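Local coordinates for protein SusD homolog (Bacteroides thetaiotaomicron VPI-5482, PDB 3IHV) that probably binds glycans at the outer membrane surface as a SusD-family lipoprotein, helping to deliver them to a partner transporter for import, at residues A[116-121]-A[175-180]; A[19-24]-A[190-195]; A[124-129]-A[259-264]. All blocks are in the same frame, centred on the assembly; numbering follows the deposited sequence.

Contact 1 of 3, residues A[116-121]-A[175-180]; sequences YIAEAR and DILPYA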
loop_
_atom_site.group_PDB
_atom_site.type_symbol
_atom_site.label_atom_id
_atom_site.label_comp_id
_atom_site.label_asym_id
_atom_site.label_seq_id
_atom_site.Cartn_x
_atom_site.Cartn_y
_atom_site.Cartn_z
ATOM N N TYR A 116 -11.723 -4.606 20.572
ATOM C CA TYR A 116 -10.923 -5.668 19.977
ATOM C C TYR A 116 -11.674 -6.418 18.889
ATOM O O TYR A 116 -11.055 -6.807 17.889
ATOM C CB TYR A 116 -10.369 -6.650 21.039
ATOM C CG TYR A 116 -9.563 -6.051 22.162
ATOM C CD1 TYR A 116 -9.000 -4.787 22.077
ATOM C CD2 TYR A 116 -9.336 -6.779 23.308
ATOM C CE1 TYR A 116 -8.285 -4.277 23.140
ATOM C CE2 TYR A 116 -8.588 -6.294 24.329
ATOM C CZ TYR A 116 -8.065 -5.046 24.242
ATOM O OH TYR A 116 -7.345 -4.578 25.323
ATOM N N ILE A 117 -12.997 -6.603 19.067
ATOM C CA ILE A 117 -13.855 -7.190 18.056
ATOM C C ILE A 117 -13.812 -6.310 16.829
ATOM O O ILE A 117 -13.662 -6.801 15.704
ATOM C CB ILE A 117 -15.319 -7.380 18.569
ATOM C CG1 ILE A 117 -15.366 -8.534 19.591
ATOM C CG2 ILE A 117 -16.298 -7.637 17.389
ATOM C CD1 ILE A 117 -16.639 -8.559 20.491
ATOM N N ALA A 118 -13.918 -4.996 17.041
ATOM C CA ALA A 118 -13.884 -4.052 15.942
ATOM C C ALA A 118 -12.549 -4.109 15.185
ATOM O O ALA A 118 -12.520 -4.021 13.951
ATOM C CB ALA A 118 -14.150 -2.603 16.492
ATOM N N GLU A 119 -11.442 -4.173 15.919
ATOM C CA GLU A 119 -10.091 -4.280 15.327
ATOM C C GLU A 119 -9.939 -5.541 14.512
ATOM O O GLU A 119 -9.422 -5.499 13.398
ATOM C CB GLU A 119 -8.994 -4.218 16.391
ATOM C CG GLU A 119 -8.918 -2.883 17.101
ATOM C CD GLU A 119 -7.812 -2.865 18.124
ATOM O OE1 GLU A 119 -6.652 -3.124 17.713
ATOM O OE2 GLU A 119 -8.079 -2.607 19.329
ATOM N N ALA A 120 -10.431 -6.652 15.022
ATOM C CA ALA A 120 -10.332 -7.919 14.289
ATOM C C ALA A 120 -11.169 -7.897 13.041
ATOM O O ALA A 120 -10.757 -8.445 12.000
ATOM C CB ALA A 120 -10.725 -9.123 15.212
ATOM N N ARG A 121 -12.361 -7.322 13.127
ATOM C CA ARG A 121 -13.239 -7.217 11.983
ATOM C C ARG A 121 -12.638 -6.270 10.943
ATOM O O ARG A 121 -12.786 -6.535 9.743
ATOM C CB ARG A 121 -14.657 -6.765 12.382
ATOM C CG ARG A 121 -15.420 -7.792 13.186
ATOM C CD ARG A 121 -16.919 -7.485 13.306
ATOM N NE ARG A 121 -17.611 -7.634 12.023
ATOM C CZ ARG A 121 -18.934 -7.539 11.851
ATOM N NH1 ARG A 121 -19.740 -7.274 12.866
ATOM N NH2 ARG A 121 -19.452 -7.694 10.650
ATOM N N ASP A 175 -18.425 2.069 13.696
ATOM C CA ASP A 175 -19.397 2.334 14.765
ATOM C C ASP A 175 -18.756 2.213 16.140
ATOM O O ASP A 175 -19.025 3.018 17.042
ATOM C CB ASP A 175 -20.564 1.329 14.718
ATOM C CG ASP A 175 -21.499 1.516 13.527
ATOM O OD1 ASP A 175 -21.451 2.570 12.887
ATOM O OD2 ASP A 175 -22.291 0.588 13.254
ATOM N N ILE A 176 -17.940 1.185 16.327
ATOM C CA ILE A 176 -17.426 0.867 17.666
ATOM C C ILE A 176 -16.117 1.563 18.087
ATOM O O ILE A 176 -16.006 1.988 19.217
ATOM C CB ILE A 176 -17.321 -0.674 17.839
ATOM C CG1 ILE A 176 -18.684 -1.254 18.243
ATOM C CG2 ILE A 176 -16.332 -1.078 18.966
ATOM C CD1 ILE A 176 -19.833 -1.041 17.326
ATOM N N LEU A 177 -15.184 1.726 17.154
ATOM C CA LEU A 177 -13.860 2.254 17.502
ATOM C C LEU A 177 -13.876 3.737 17.829
ATOM O O LEU A 177 -14.582 4.486 17.207
ATOM C CB LEU A 177 -12.858 1.984 16.375
ATOM C CG LEU A 177 -12.522 0.505 16.144
ATOM C CD1 LEU A 177 -11.785 0.374 14.827
ATOM C CD2 LEU A 177 -11.681 -0.098 17.300
ATOM N N PRO A 178 -13.100 4.152 18.830
ATOM C CA PRO A 178 -12.969 5.595 19.031
ATOM C C PRO A 178 -11.972 6.117 17.998
ATOM O O PRO A 178 -11.236 5.343 17.406
ATOM C CB PRO A 178 -12.299 5.686 20.402
ATOM C CG PRO A 178 -11.454 4.433 20.468
ATOM C CD PRO A 178 -12.314 3.381 19.797
ATOM N N TYR A 179 -11.954 7.422 17.781
ATOM C CA TYR A 179 -10.875 8.029 17.012
ATOM C C TYR A 179 -9.614 7.861 17.854
ATOM O O TYR A 179 -9.671 7.835 19.112
ATOM C CB TYR A 179 -11.118 9.515 16.738
ATOM C CG TYR A 179 -12.136 9.761 15.672
ATOM C CD1 TYR A 179 -11.786 9.679 14.335
ATOM C CD2 TYR A 179 -13.446 10.094 15.985
ATOM C CE1 TYR A 179 -12.718 9.900 13.342
ATOM C CE2 TYR A 179 -14.386 10.324 14.974
ATOM C CZ TYR A 179 -14.000 10.217 13.659
ATOM O OH TYR A 179 -14.910 10.444 12.638
ATOM N N ALA A 180 -8.484 7.713 17.164
ATOM C CA ALA A 180 -7.193 7.483 17.822
ATOM C C ALA A 180 -6.889 8.474 18.951
ATOM O O ALA A 180 -6.435 8.056 20.006
ATOM C CB ALA A 180 -6.040 7.477 16.793
#

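Contact 2 of 3, residues A[19-24]-A[190-195]; sequences EAKDVL and DYRFSK. With EDO (1,2-ethanediol), chain N.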
loop_
_atom_site.group_PDB
_atom_site.type_symbol
_atom_site.label_atom_id
_atom_site.label_comp_id
_atom_site.label_asym_id
_atom_site.label_seq_id
_atom_site.Cartn_x
_atom_site.Cartn_y
_atom_site.Cartn_z
ATOM N N GLU A 19 -5.732 -11.077 28.055
ATOM C CA GLU A 19 -5.481 -12.312 27.302
ATOM C C GLU A 19 -6.040 -12.204 25.900
ATOM O O GLU A 19 -5.406 -12.653 24.944
ATOM C CB GLU A 19 -6.057 -13.531 28.012
ATOM C CG GLU A 19 -5.374 -13.809 29.327
ATOM C CD GLU A 19 -5.882 -15.030 30.028
ATOM O OE1 GLU A 19 -6.727 -15.784 29.486
ATOM O OE2 GLU A 19 -5.419 -15.232 31.148
ATOM N N ALA A 20 -7.217 -11.593 25.764
ATOM C CA ALA A 20 -7.828 -11.402 24.456
ATOM C C ALA A 20 -6.929 -10.531 23.586
ATOM O O ALA A 20 -6.787 -10.773 22.367
ATOM C CB ALA A 20 -9.232 -10.762 24.579
ATOM N N LYS A 21 -6.338 -9.506 24.209
ATOM C CA LYS A 21 -5.488 -8.576 23.513
ATOM C C LYS A 21 -4.307 -9.329 22.879
ATOM O O LYS A 21 -3.939 -9.070 21.746
ATOM C CB LYS A 21 -4.963 -7.496 24.467
ATOM C CG LYS A 21 -4.177 -6.440 23.720
ATOM C CD LYS A 21 -3.532 -5.362 24.556
ATOM C CE LYS A 21 -2.254 -5.806 25.187
ATOM N NZ LYS A 21 -1.416 -4.598 25.451
ATOM N N ASP A 22 -3.710 -10.229 23.639
ATOM C CA ASP A 22 -2.570 -11.027 23.162
ATOM C C ASP A 22 -2.944 -11.767 21.868
ATOM O O ASP A 22 -2.167 -11.782 20.893
ATOM C CB ASP A 22 -2.131 -11.991 24.292
ATOM C CG ASP A 22 -0.903 -12.842 23.936
ATOM O OD1 ASP A 22 0.037 -12.339 23.294
ATOM O OD2 ASP A 22 -0.874 -14.027 24.359
ATOM N N VAL A 23 -4.140 -12.369 21.841
ATOM C CA VAL A 23 -4.604 -13.125 20.645
ATOM C C VAL A 23 -4.877 -12.161 19.493
ATOM O O VAL A 23 -4.524 -12.419 18.330
ATOM C CB VAL A 23 -5.841 -13.979 20.947
ATOM C CG1 VAL A 23 -6.304 -14.683 19.670
ATOM C CG2 VAL A 23 -5.559 -14.975 22.136
ATOM N N LEU A 24 -5.452 -10.999 19.805
ATOM C CA LEU A 24 -5.687 -9.968 18.780
ATOM C C LEU A 24 -4.395 -9.512 18.114
ATOM O O LEU A 24 -4.323 -9.343 16.912
ATOM C CB LEU A 24 -6.376 -8.733 19.386
ATOM C CG LEU A 24 -6.538 -7.532 18.471
ATOM C CD1 LEU A 24 -7.500 -7.827 17.351
ATOM C CD2 LEU A 24 -7.000 -6.314 19.304
ATOM N N ASP A 190 -1.192 2.768 19.089
ATOM C CA ASP A 190 -0.166 2.940 18.061
ATOM C C ASP A 190 -0.235 1.753 17.088
ATOM O O ASP A 190 -0.212 0.603 17.511
ATOM C CB ASP A 190 1.265 2.918 18.647
ATOM C CG ASP A 190 1.525 3.996 19.679
ATOM O OD1 ASP A 190 0.597 4.464 20.344
ATOM O OD2 ASP A 190 2.700 4.369 19.847
ATOM N N TYR A 191 -0.380 2.058 15.807
ATOM C CA TYR A 191 -0.382 1.078 14.706
ATOM C C TYR A 191 -1.521 0.080 14.787
ATOM O O TYR A 191 -1.443 -1.006 14.206
ATOM C CB TYR A 191 0.959 0.330 14.618
ATOM C CG TYR A 191 2.183 1.228 14.571
ATOM C CD1 TYR A 191 2.529 1.911 13.427
ATOM C CD2 TYR A 191 3.016 1.365 15.696
ATOM C CE1 TYR A 191 3.666 2.729 13.380
ATOM C CE2 TYR A 191 4.127 2.180 15.655
ATOM C CZ TYR A 191 4.444 2.855 14.502
ATOM O OH TYR A 191 5.546 3.667 14.454
ATOM N N ARG A 192 -2.564 0.431 15.546
ATOM C CA ARG A 192 -3.752 -0.362 15.635
ATOM C C ARG A 192 -4.925 0.432 15.043
ATOM O O ARG A 192 -4.900 1.683 14.941
ATOM C CB ARG A 192 -4.030 -0.754 17.076
ATOM C CG ARG A 192 -3.026 -1.788 17.545
ATOM C CD ARG A 192 -3.048 -2.045 18.935
ATOM N NE ARG A 192 -4.335 -2.506 19.404
ATOM C CZ ARG A 192 -4.585 -2.721 20.682
ATOM N NH1 ARG A 192 -3.619 -2.581 21.586
ATOM N NH2 ARG A 192 -5.805 -3.084 21.065
ATOM N N PHE A 193 -5.923 -0.295 14.592
ATOM C CA PHE A 193 -7.115 0.321 14.052
ATOM C C PHE A 193 -7.860 1.199 15.074
ATOM O O PHE A 193 -8.133 0.790 16.214
ATOM C CB PHE A 193 -8.117 -0.735 13.547
ATOM C CG PHE A 193 -7.942 -1.086 12.093
ATOM C CD1 PHE A 193 -8.457 -0.249 11.116
ATOM C CD2 PHE A 193 -7.284 -2.233 11.706
ATOM C CE1 PHE A 193 -8.304 -0.532 9.768
ATOM C CE2 PHE A 193 -7.128 -2.525 10.340
ATOM C CZ PHE A 193 -7.651 -1.679 9.383
ATOM N N SER A 194 -8.240 2.369 14.592
ATOM C CA SER A 194 -9.097 3.319 15.274
ATOM C C SER A 194 -10.109 3.783 14.229
ATOM O O SER A 194 -9.984 3.438 13.058
ATOM C CB SER A 194 -8.332 4.479 15.849
ATOM O OG SER A 194 -7.572 4.044 16.982
ATOM N N LYS A 195 -11.065 4.603 14.641
ATOM C CA LYS A 195 -12.173 4.977 13.763
ATOM C C LYS A 195 -11.754 5.623 12.458
ATOM O O LYS A 195 -12.353 5.355 11.402
ATOM C CB LYS A 195 -13.185 5.892 14.477
ATOM C CG LYS A 195 -14.529 5.859 13.765
ATOM C CD LYS A 195 -15.499 6.949 14.184
ATOM C CE LYS A 195 -15.870 6.941 15.628
ATOM N NZ LYS A 195 -16.674 5.738 16.066
HETATM C C1 EDO N . -3.054 -1.952 11.111
HETATM O O1 EDO N . -3.288 -0.908 12.079
HETATM C C2 EDO N . -1.593 -1.930 10.632
HETATM O O2 EDO N . -0.619 -1.948 11.685
#

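Contact 3 of 3, residues A[124-129]-A[259-264]; sequences RGMFYF and SLIEIS. With EDO (1,2-ethanediol), chain M; EDO (1,2-ethanediol), chain N.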
loop_
_atom_site.group_PDB
_atom_site.type_symbol
_atom_site.label_atom_id
_atom_site.label_comp_id
_atom_site.label_asym_id
_atom_site.label_seq_id
_atom_site.Cartn_x
_atom_site.Cartn_y
_atom_site.Cartn_z
ATOM N N ARG A 124 -9.968 -8.241 9.234
ATOM C CA ARG A 124 -10.610 -9.198 8.335
ATOM C C ARG A 124 -11.119 -8.518 7.039
ATOM O O ARG A 124 -10.913 -9.012 5.918
ATOM C CB ARG A 124 -11.720 -9.940 9.060
ATOM C CG ARG A 124 -12.344 -11.037 8.206
ATOM C CD ARG A 124 -13.277 -11.944 9.006
ATOM N NE ARG A 124 -14.453 -11.224 9.459
ATOM C CZ ARG A 124 -15.380 -11.717 10.261
ATOM N NH1 ARG A 124 -15.275 -12.949 10.743
ATOM N NH2 ARG A 124 -16.426 -10.984 10.598
ATOM N N GLY A 125 -11.685 -7.329 7.189
ATOM C CA GLY A 125 -12.126 -6.527 6.031
ATOM C C GLY A 125 -10.947 -6.154 5.132
ATOM O O GLY A 125 -11.038 -6.245 3.902
HETATM N N MSE A 126 -9.836 -5.763 5.762
HETATM C CA MSE A 126 -8.610 -5.405 5.055
HETATM C C MSE A 126 -8.080 -6.637 4.278
HETATM O O MSE A 126 -7.700 -6.516 3.108
HETATM C CB MSE A 126 -7.566 -4.880 6.049
HETATM C CG MSE A 126 -6.311 -4.385 5.389
HETATM SE SE MSE A 126 -5.225 -3.572 6.799
HETATM C CE MSE A 126 -3.436 -3.659 6.016
ATOM N N PHE A 127 -8.071 -7.810 4.920
ATOM C CA PHE A 127 -7.574 -9.035 4.267
ATOM C C PHE A 127 -8.474 -9.418 3.087
ATOM O O PHE A 127 -7.985 -9.696 1.981
ATOM C CB PHE A 127 -7.490 -10.216 5.226
ATOM C CG PHE A 127 -6.606 -9.984 6.426
ATOM C CD1 PHE A 127 -5.496 -9.146 6.379
ATOM C CD2 PHE A 127 -6.902 -10.602 7.616
ATOM C CE1 PHE A 127 -4.690 -8.968 7.505
ATOM C CE2 PHE A 127 -6.113 -10.416 8.709
ATOM C CZ PHE A 127 -5.026 -9.606 8.663
ATOM N N TYR A 128 -9.783 -9.381 3.291
ATOM C CA TYR A 128 -10.716 -9.656 2.186
ATOM C C TYR A 128 -10.641 -8.627 1.088
ATOM O O TYR A 128 -10.863 -8.965 -0.080
ATOM C CB TYR A 128 -12.160 -9.839 2.623
ATOM C CG TYR A 128 -12.458 -11.227 3.117
ATOM C CD1 TYR A 128 -12.550 -12.284 2.249
ATOM C CD2 TYR A 128 -12.637 -11.472 4.469
ATOM C CE1 TYR A 128 -12.810 -13.562 2.696
ATOM C CE2 TYR A 128 -12.902 -12.743 4.920
ATOM C CZ TYR A 128 -12.996 -13.767 4.040
ATOM O OH TYR A 128 -13.258 -15.022 4.523
ATOM N N PHE A 129 -10.345 -7.367 1.435
ATOM C CA PHE A 129 -10.213 -6.340 0.414
ATOM C C PHE A 129 -9.053 -6.678 -0.498
ATOM O O PHE A 129 -9.175 -6.570 -1.708
ATOM C CB PHE A 129 -10.006 -4.959 1.066
ATOM C CG PHE A 129 -9.881 -3.811 0.072
ATOM C CD1 PHE A 129 -10.742 -3.702 -1.004
ATOM C CD2 PHE A 129 -8.970 -2.818 0.260
ATOM C CE1 PHE A 129 -10.659 -2.672 -1.901
ATOM C CE2 PHE A 129 -8.894 -1.750 -0.654
ATOM C CZ PHE A 129 -9.765 -1.684 -1.712
ATOM N N SER A 259 -1.227 9.310 9.697
ATOM C CA SER A 259 -1.073 7.887 9.532
ATOM C C SER A 259 -2.299 7.140 10.063
ATOM O O SER A 259 -2.535 7.091 11.260
ATOM C CB SER A 259 0.156 7.411 10.306
ATOM O OG SER A 259 0.344 6.045 10.009
ATOM N N LEU A 260 -3.045 6.522 9.172
ATOM C CA LEU A 260 -4.248 5.778 9.552
ATOM C C LEU A 260 -3.956 4.260 9.694
ATOM O O LEU A 260 -4.177 3.692 10.764
ATOM C CB LEU A 260 -5.339 6.070 8.532
ATOM C CG LEU A 260 -5.763 7.551 8.454
ATOM C CD1 LEU A 260 -6.843 7.687 7.363
ATOM C CD2 LEU A 260 -6.261 8.137 9.786
ATOM N N ILE A 261 -3.387 3.646 8.653
ATOM C CA ILE A 261 -3.030 2.244 8.650
ATOM C C ILE A 261 -1.546 2.173 8.301
ATOM O O ILE A 261 -1.156 2.456 7.184
ATOM C CB ILE A 261 -3.870 1.397 7.662
ATOM C CG1 ILE A 261 -5.359 1.564 7.976
ATOM C CG2 ILE A 261 -3.411 -0.099 7.750
ATOM C CD1 ILE A 261 -6.314 0.874 6.955
ATOM N N GLU A 262 -0.727 1.828 9.288
ATOM C CA GLU A 262 0.688 1.765 9.091
ATOM C C GLU A 262 1.146 0.477 9.762
ATOM O O GLU A 262 0.742 0.192 10.893
ATOM C CB GLU A 262 1.343 3.031 9.691
ATOM C CG GLU A 262 2.868 3.108 9.520
ATOM C CD GLU A 262 3.476 4.353 10.122
ATOM O OE1 GLU A 262 2.743 5.138 10.791
ATOM O OE2 GLU A 262 4.676 4.564 9.872
ATOM N N ILE A 263 1.967 -0.297 9.045
ATOM C CA ILE A 263 2.491 -1.557 9.540
ATOM C C ILE A 263 3.812 -1.284 10.224
ATOM O O ILE A 263 4.730 -0.720 9.617
ATOM C CB ILE A 263 2.756 -2.559 8.390
ATOM C CG1 ILE A 263 1.582 -2.597 7.424
ATOM C CG2 ILE A 263 3.101 -3.959 8.952
ATOM C CD1 ILE A 263 0.228 -2.756 8.098
ATOM N N SER A 264 3.922 -1.659 11.481
ATOM C CA SER A 264 5.155 -1.470 12.228
ATOM C C SER A 264 6.056 -2.691 12.142
ATOM O O SER A 264 5.646 -3.821 12.442
ATOM C CB SER A 264 4.874 -1.162 13.702
ATOM O OG SER A 264 6.069 -1.172 14.459
HETATM C C1 EDO M . 2.219 -4.334 12.716
HETATM O O1 EDO M . 1.943 -2.951 12.863
HETATM C C2 EDO M . 0.954 -5.126 12.444
HETATM O O2 EDO M . 0.080 -4.572 11.452
HETATM C C1 EDO N . -3.054 -1.952 11.111
HETATM O O1 EDO N . -3.288 -0.908 12.079
HETATM C C2 EDO N . -1.593 -1.930 10.632
HETATM O O2 EDO N . -0.619 -1.948 11.685
#

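Contact 1 of 3, residues A[116-121]-A[175-180]
The middle of helix 107-135 meets the C-terminal end of helix 159-176, with the backbones closest at Ala118 and Ile176, whose CA atoms lie 6.3 Å apart, a spacing that a bare methyl group makes possible. Leu177 is the first residue to leave helical geometry, and there the chain swings into an extended course. The CB of Ala118 is the point on which the contact turns: it sits 3.6 Å from CG2 of Ile176 and 3.5 Å from CG of Leu177. With CG2 of Ile176 anti to the backbone N, this branch is the one laid against the alanine. Leu177 instead has CG anti to its own carbonyl carbon (chi1 -67°), and its CD2 lies against the same methyl and also touches CG of Glu119 at 3.9 Å, the two side chains being nearly perpendicular. The aliphatic part of Glu119 is thus packed against leucine, while its buried carboxylate is held by Tyr28, Arg186 and Arg192. An alanine in place of Leu177 would probably open a gap beside the Ala118 methyl and leave CG of Glu119 without this apolar neighbour. No hydrogen bond joins the two segments; the last residue of one helix and the first of the following loop pack on an alanine of the other helix, within the TPR-related helical scaffold of SusD-family proteins.

Contact 2 of 3, residues A[19-24]-A[190-195]
Within the helical scaffold typical of SusD-like proteins, the loop that precedes helix 195-210 sends one long side chain across to helix 17-29. That side chain is Arg192, whose guanidinium makes loose contacts with two residues about one helical turn apart. NH2 lies 3.9 Å from CD2 of Leu24, and NH1 lies 4.1 Å from CD of Lys21. Both approaches are oblique to the guanidinium plane and are packing contacts without hydrogen bonds. The group is placed more closely by its neighbours on helix 107-135: NH2 packs on the ring of Tyr116 and forms a salt bridge with Glu119. The two like charges stay apart, NZ of Lys21 being 4.9 Å from NH1 of Arg192; the bond to Glu119 and a long, weak ion pair from Lys21 to Glu187 probably ease any repulsion. Further along the loop, O1 of an ethanediol molecule donates a hydrogen bond of 2.8 Å to the backbone O of Tyr191. Leu24 also packs on Tyr116 and Glu119 and on Phe94 of helix 75-101, while the ring of Phe193 reaches Ile261 of strand 259-263, placing the loop between the helical layers and the small sheet.

Contact 3 of 3, residues A[124-129]-A[259-264]
Between residues 124-129 and 259-264 the contact is apolar, and it is carried by Met126, present as selenomethionine. Its chain runs out fully extended, with CG anti to the backbone N (chi1 -175°), bringing CE to 4.0 Å from CG2 of Ile261. SE also lies 4.0 Å from that same CG2, the two side chains running antiparallel alongside one another. CD1 of Ile263, in the conformer modelled here, makes a looser and less certain approach to CE. One of two ethanediol molecules, probably from the crystallisation liquor, lies against CG2 of Ile261, its C1 3.9 Å away. Strand 259-263 pairs antiparallel with strand 392-396, with a classic beta bulge at Leu260 and Ile261 opposite Leu395; Met126 packs on Ile261 and Phe394, one from each strand, which sets this two-stranded sheet against the helical part of the SusD-type fold. Among the polar interactions, OG of Ser259 donates a hydrogen bond of 2.7 Å to OE1 of Glu262, meeting it from above the carboxylate plane, 40° out of it. The other carboxylate oxygen of Glu262 is bonded to Thr249. The N of Ser264 donates a nearly straight bond of 2.7 Å to O1 of the second ethanediol, at an angle of 172°.

Contacts 1 and 2 have centres about 9 Å apart, and contact 3 lies about 12 Å from each. Along the chain the segments come in the order 19-24, 116-121, 124-129, 175-180, 190-195 and 259-264, so contact 1 is nested within the loop closed by contact 2, whereas contact 3 crosses both. Helix 107-135 serves contacts 1 and 3, and loop 190-195 lies beside both: NZ of Lys195 probably bonds O of Leu177, its N probably bonds O of Pro178, and Phe193 packs on Met126. One ethanediol touches contacts 2 and 3. Together they join the N-terminal helices to the first strand of the small sheet.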